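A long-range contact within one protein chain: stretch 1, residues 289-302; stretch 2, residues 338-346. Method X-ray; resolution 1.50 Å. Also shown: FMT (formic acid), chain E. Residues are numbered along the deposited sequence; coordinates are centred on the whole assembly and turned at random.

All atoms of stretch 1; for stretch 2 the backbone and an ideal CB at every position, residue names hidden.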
# COMPACT_ATOMS: atom_id res chain seq x y z
N THR A 289 -13.71 -1.85 -1.63
CA THR A 289 -13.65 -0.53 -2.23
C THR A 289 -15.06 0.05 -2.20
O THR A 289 -15.90 -0.40 -1.43
CB THR A 289 -13.11 -0.59 -3.69
OG1 THR A 289 -12.96 0.74 -4.20
CG2 THR A 289 -14.06 -1.37 -4.59
N ILE A 290 -15.31 1.06 -3.03
CA ILE A 290 -16.63 1.66 -3.05
C ILE A 290 -17.69 0.65 -3.48
O ILE A 290 -17.39 -0.32 -4.19
CB ILE A 290 -16.66 2.87 -4.01
CG1 ILE A 290 -16.25 2.42 -5.42
CG2 ILE A 290 -15.71 3.94 -3.51
CD1 ILE A 290 -16.33 3.52 -6.47
N LEU A 291 -18.92 0.87 -3.04
CA LEU A 291 -20.02 -0.01 -3.41
C LEU A 291 -20.37 0.26 -4.86
O LEU A 291 -20.61 1.41 -5.25
CB LEU A 291 -21.24 0.23 -2.51
CG LEU A 291 -22.47 -0.62 -2.84
CD1 LEU A 291 -22.14 -2.10 -2.70
CD2 LEU A 291 -23.60 -0.25 -1.90
N ILE A 292 -20.40 -0.79 -5.66
CA ILE A 292 -20.70 -0.69 -7.08
C ILE A 292 -21.99 -1.45 -7.38
O ILE A 292 -22.01 -2.68 -7.39
CB ILE A 292 -19.53 -1.27 -7.91
CG1 ILE A 292 -18.25 -0.49 -7.58
CG2 ILE A 292 -19.84 -1.20 -9.39
CD1 ILE A 292 -16.98 -1.15 -8.05
N PRO A 293 -23.09 -0.72 -7.62
CA PRO A 293 -24.38 -1.35 -7.91
C PRO A 293 -24.37 -2.37 -9.04
O PRO A 293 -25.14 -3.33 -9.02
CB PRO A 293 -25.28 -0.15 -8.22
CG PRO A 293 -24.71 0.92 -7.34
CD PRO A 293 -23.22 0.74 -7.56
N GLU A 294 -23.50 -2.16 -10.02
CA GLU A 294 -23.41 -3.07 -11.16
C GLU A 294 -22.95 -4.48 -10.76
O GLU A 294 -23.03 -5.41 -11.57
CB GLU A 294 -22.48 -2.50 -12.23
CG GLU A 294 -22.93 -1.17 -12.80
CD GLU A 294 -22.32 0.03 -12.08
OE1 GLU A 294 -22.49 0.15 -10.85
OE2 GLU A 294 -21.65 0.85 -12.75
N ARG A 295 -22.47 -4.62 -9.53
CA ARG A 295 -22.00 -5.92 -9.04
C ARG A 295 -23.06 -6.61 -8.18
O ARG A 295 -22.88 -7.76 -7.76
CB ARG A 295 -20.73 -5.75 -8.20
CG ARG A 295 -19.52 -5.24 -8.97
CD ARG A 295 -18.32 -5.11 -8.05
NE ARG A 295 -17.13 -4.64 -8.74
CZ ARG A 295 -15.94 -4.51 -8.16
NH1 ARG A 295 -15.79 -4.82 -6.88
NH2 ARG A 295 -14.89 -4.08 -8.86
N ALA A 296 -24.16 -5.91 -7.92
CA ALA A 296 -25.24 -6.44 -7.09
C ALA A 296 -25.72 -7.83 -7.48
O ALA A 296 -26.08 -8.63 -6.62
CB ALA A 296 -26.41 -5.46 -7.09
N GLU A 297 -25.74 -8.12 -8.78
CA GLU A 297 -26.21 -9.41 -9.26
C GLU A 297 -25.10 -10.29 -9.84
O GLU A 297 -25.39 -11.28 -10.51
CB GLU A 297 -27.31 -9.23 -10.31
CG GLU A 297 -28.59 -8.56 -9.82
CD GLU A 297 -29.27 -9.31 -8.69
OE1 GLU A 297 -29.09 -10.54 -8.59
OE2 GLU A 297 -29.99 -8.66 -7.90
N THR A 298 -23.85 -9.92 -9.61
CA THR A 298 -22.74 -10.72 -10.14
C THR A 298 -21.87 -11.31 -9.04
O THR A 298 -21.17 -12.30 -9.26
CB THR A 298 -21.84 -9.89 -11.09
OG1 THR A 298 -21.27 -8.78 -10.39
CG2 THR A 298 -22.65 -9.37 -12.28
N ILE A 299 -21.92 -10.72 -7.85
CA ILE A 299 -21.14 -11.21 -6.72
C ILE A 299 -22.04 -11.34 -5.50
O ILE A 299 -22.74 -10.40 -5.13
CB ILE A 299 -19.98 -10.25 -6.37
CG1 ILE A 299 -19.03 -10.11 -7.57
CG2 ILE A 299 -19.23 -10.76 -5.14
CD1 ILE A 299 -17.87 -9.15 -7.34
N ASP A 300 -22.04 -12.52 -4.88
CA ASP A 300 -22.85 -12.75 -3.69
C ASP A 300 -22.08 -12.31 -2.44
O ASP A 300 -20.86 -12.10 -2.48
CB ASP A 300 -23.23 -14.22 -3.55
CG ASP A 300 -24.31 -14.65 -4.53
OD1 ASP A 300 -25.08 -13.78 -5.00
OD2 ASP A 300 -24.41 -15.86 -4.81
N ASP A 301 -22.81 -12.17 -1.34
CA ASP A 301 -22.25 -11.77 -0.06
C ASP A 301 -21.54 -10.42 -0.03
O ASP A 301 -20.59 -10.23 0.74
CB ASP A 301 -21.32 -12.86 0.48
CG ASP A 301 -22.09 -14.03 1.08
OD1 ASP A 301 -23.34 -13.97 1.08
OD2 ASP A 301 -21.47 -15.01 1.56
N ILE A 302 -21.99 -9.49 -0.86
CA ILE A 302 -21.41 -8.15 -0.83
C ILE A 302 -21.73 -7.65 0.58
O ILE A 302 -22.89 -7.64 0.99
CB ILE A 302 -22.06 -7.24 -1.90
CG1 ILE A 302 -21.59 -7.68 -3.29
CG2 ILE A 302 -21.69 -5.78 -1.65
CD1 ILE A 302 -22.32 -6.99 -4.44
N UNK A 338 -23.54 7.25 -0.95
CA UNK A 338 -22.23 6.61 -1.16
C UNK A 338 -21.91 5.60 -0.07
O UNK A 338 -22.22 5.82 1.11
CB UNK A 338 -21.13 7.67 -1.22
N UNK A 339 -21.29 4.50 -0.46
CA UNK A 339 -20.95 3.45 0.49
C UNK A 339 -19.74 2.65 0.02
O UNK A 339 -19.19 2.89 -1.05
CB UNK A 339 -22.15 2.52 0.70
N UNK A 340 -19.33 1.70 0.86
CA UNK A 340 -18.20 0.85 0.53
C UNK A 340 -18.60 -0.58 0.83
O UNK A 340 -19.60 -0.81 1.53
CB UNK A 340 -16.94 1.25 1.30
N UNK A 341 -17.85 -1.54 0.31
CA UNK A 341 -18.16 -2.95 0.55
C UNK A 341 -16.96 -3.86 0.38
O UNK A 341 -15.92 -3.45 -0.15
CB UNK A 341 -19.28 -3.41 -0.39
N UNK A 342 -17.12 -5.09 0.84
CA UNK A 342 -16.11 -6.12 0.70
C UNK A 342 -16.69 -7.10 -0.31
O UNK A 342 -17.88 -7.44 -0.25
CB UNK A 342 -15.76 -6.79 2.03
N UNK A 343 -15.86 -7.52 -1.25
CA UNK A 343 -16.25 -8.44 -2.30
C UNK A 343 -15.46 -9.73 -2.16
O UNK A 343 -14.26 -9.76 -2.44
CB UNK A 343 -16.04 -7.82 -3.68
N UNK A 344 -16.13 -10.78 -1.72
CA UNK A 344 -15.49 -12.08 -1.53
C UNK A 344 -15.52 -12.78 -2.88
O UNK A 344 -16.41 -13.57 -3.17
CB UNK A 344 -16.18 -12.91 -0.45
N UNK A 345 -14.51 -12.49 -3.71
CA UNK A 345 -14.50 -13.03 -5.06
C UNK A 345 -13.22 -13.67 -5.59
O UNK A 345 -13.14 -13.95 -6.78
CB UNK A 345 -14.88 -11.90 -6.02
N UNK A 346 -12.23 -13.89 -4.73
CA UNK A 346 -10.99 -14.49 -5.20
C UNK A 346 -10.73 -15.88 -4.62
O UNK A 346 -11.38 -16.30 -3.67
CB UNK A 346 -9.82 -13.57 -4.86
C FMT E . -12.29 -4.40 -6.34
O1 FMT E . -13.26 -4.89 -5.82
O2 FMT E . -12.43 -3.66 -7.44

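Position 338 lies before the pairing begins, and its ideal CB has nothing of stretch 1 within 5.5 Å. Stretch 1 sets no rule here, and phi near -79° admits most residues, proline included. The deposited residue is Pro338, preceded by a cis peptide bond.

At 339 the backbone is extended and its carbonyl already serves stretch 1: Leu291 N donates to O of 339 at 2.8 Å. The ideal CB sits 4.0 Å from Leu291 CB, so a small apolar side chain would suit. Ala339 is found. Water 1 extends the pairing, accepting from Ala339 N and donating to Leu291 O, both at 3.1 Å.

Position 340 is tight. Its CA lies 4.0 Å from Ile290 CA, in an antiparallel non-hydrogen-bonded pair, and an ideal CB would come 3.4 Å from Thr289 O. Glycine or alanine are the natural candidates; Gly340 adds no side chain where the backbones run closest, and its CA lies 3.3 Å from Thr289 O.

Position 341 pairs with Thr289 through two hydrogen bonds, N of 341 to Thr289 O at 2.9 Å and Thr289 N to O of 341 at 3.1 Å. Its ideal CB is already 3.6 Å from Ile302 CG2 and 3.9 Å from Leu291 CD1, so a short apolar group suffices. Ala341 touches both with its methyl.

At 342 CA-to-CB points away, and stretch 1 does not constrain the side chain; a beta-branched residue would suit the strand. The deposited residue is Ile342, whose side chain stays clear of stretch 1, while its backbone O approaches Ile302 CA at 3.6 Å.

Position 343 offers most. CA-to-CB runs sideways, but Ile299 CD1 and Arg295 NH1 lie within 4.4 Å of the ideal CB, and farther off Ile290 O and Ile292 N are available as acceptor and donor. A long apolar chain could fill part of this space; an aromatic with a polar tip could use more. Tyr343 does: its OH donates to Ile290 O at 2.7 Å and accepts from Ile292 N at 3.0 Å. Arg295 CZ stands 4.4 Å from the ring centroid, a cation-pi contact over one face, while NH1 and NH2 of that guanidinium hydrogen-bond a formic acid.

At 344 the CB points sideways, over 5 Å from Asp300 O and Asp301 CB, so many larger side chains could reach back. Phe344 brings its ring edge to Asp301 O, with CD2 3.5 Å from that oxygen.

Position 345 points toward Ile299 CD1, favouring a small apolar group, and Ala345 places CB 4.2 Å from that atom. Position 346 is out of reach; Met346 makes no contact with stretch 1.

Stretch 2, residues 338-346: PAGAIYFAM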
# COMPACT_ATOMS: atom_id res chain seq x y z
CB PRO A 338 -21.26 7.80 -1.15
CG PRO A 338 -21.91 8.74 -0.21
CD PRO A 338 -23.37 8.67 -0.60
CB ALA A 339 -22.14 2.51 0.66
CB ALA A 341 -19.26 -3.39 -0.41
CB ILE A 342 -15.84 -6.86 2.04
CG1 ILE A 342 -15.13 -5.91 3.01
CG2 ILE A 342 -14.99 -8.11 1.78
CD1 ILE A 342 -14.99 -6.46 4.41
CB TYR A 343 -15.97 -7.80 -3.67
CG TYR A 343 -16.66 -6.47 -3.86
CD1 TYR A 343 -17.98 -6.41 -4.31
CD2 TYR A 343 -16.00 -5.27 -3.59
CE1 TYR A 343 -18.63 -5.19 -4.48
CE2 TYR A 343 -16.64 -4.04 -3.75
CZ TYR A 343 -17.95 -4.01 -4.20
OH TYR A 343 -18.57 -2.79 -4.38
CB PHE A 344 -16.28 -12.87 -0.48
CG PHE A 344 -16.28 -12.21 0.87
CD1 PHE A 344 -15.15 -12.26 1.68
CD2 PHE A 344 -17.39 -11.49 1.31
CE1 PHE A 344 -15.12 -11.61 2.91
CE2 PHE A 344 -17.37 -10.83 2.54
CZ PHE A 344 -16.23 -10.90 3.34
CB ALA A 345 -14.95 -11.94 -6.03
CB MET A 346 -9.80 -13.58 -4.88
CG MET A 346 -9.82 -12.22 -5.59
SD MET A 346 -10.54 -10.88 -4.60
CE MET A 346 -9.15 -10.44 -3.57
O HOH W 1 -21.73 3.70 -3.46
O HOH W 2 -18.91 -10.34 -1.64
O HOH W 3 -19.05 -14.03 -3.32
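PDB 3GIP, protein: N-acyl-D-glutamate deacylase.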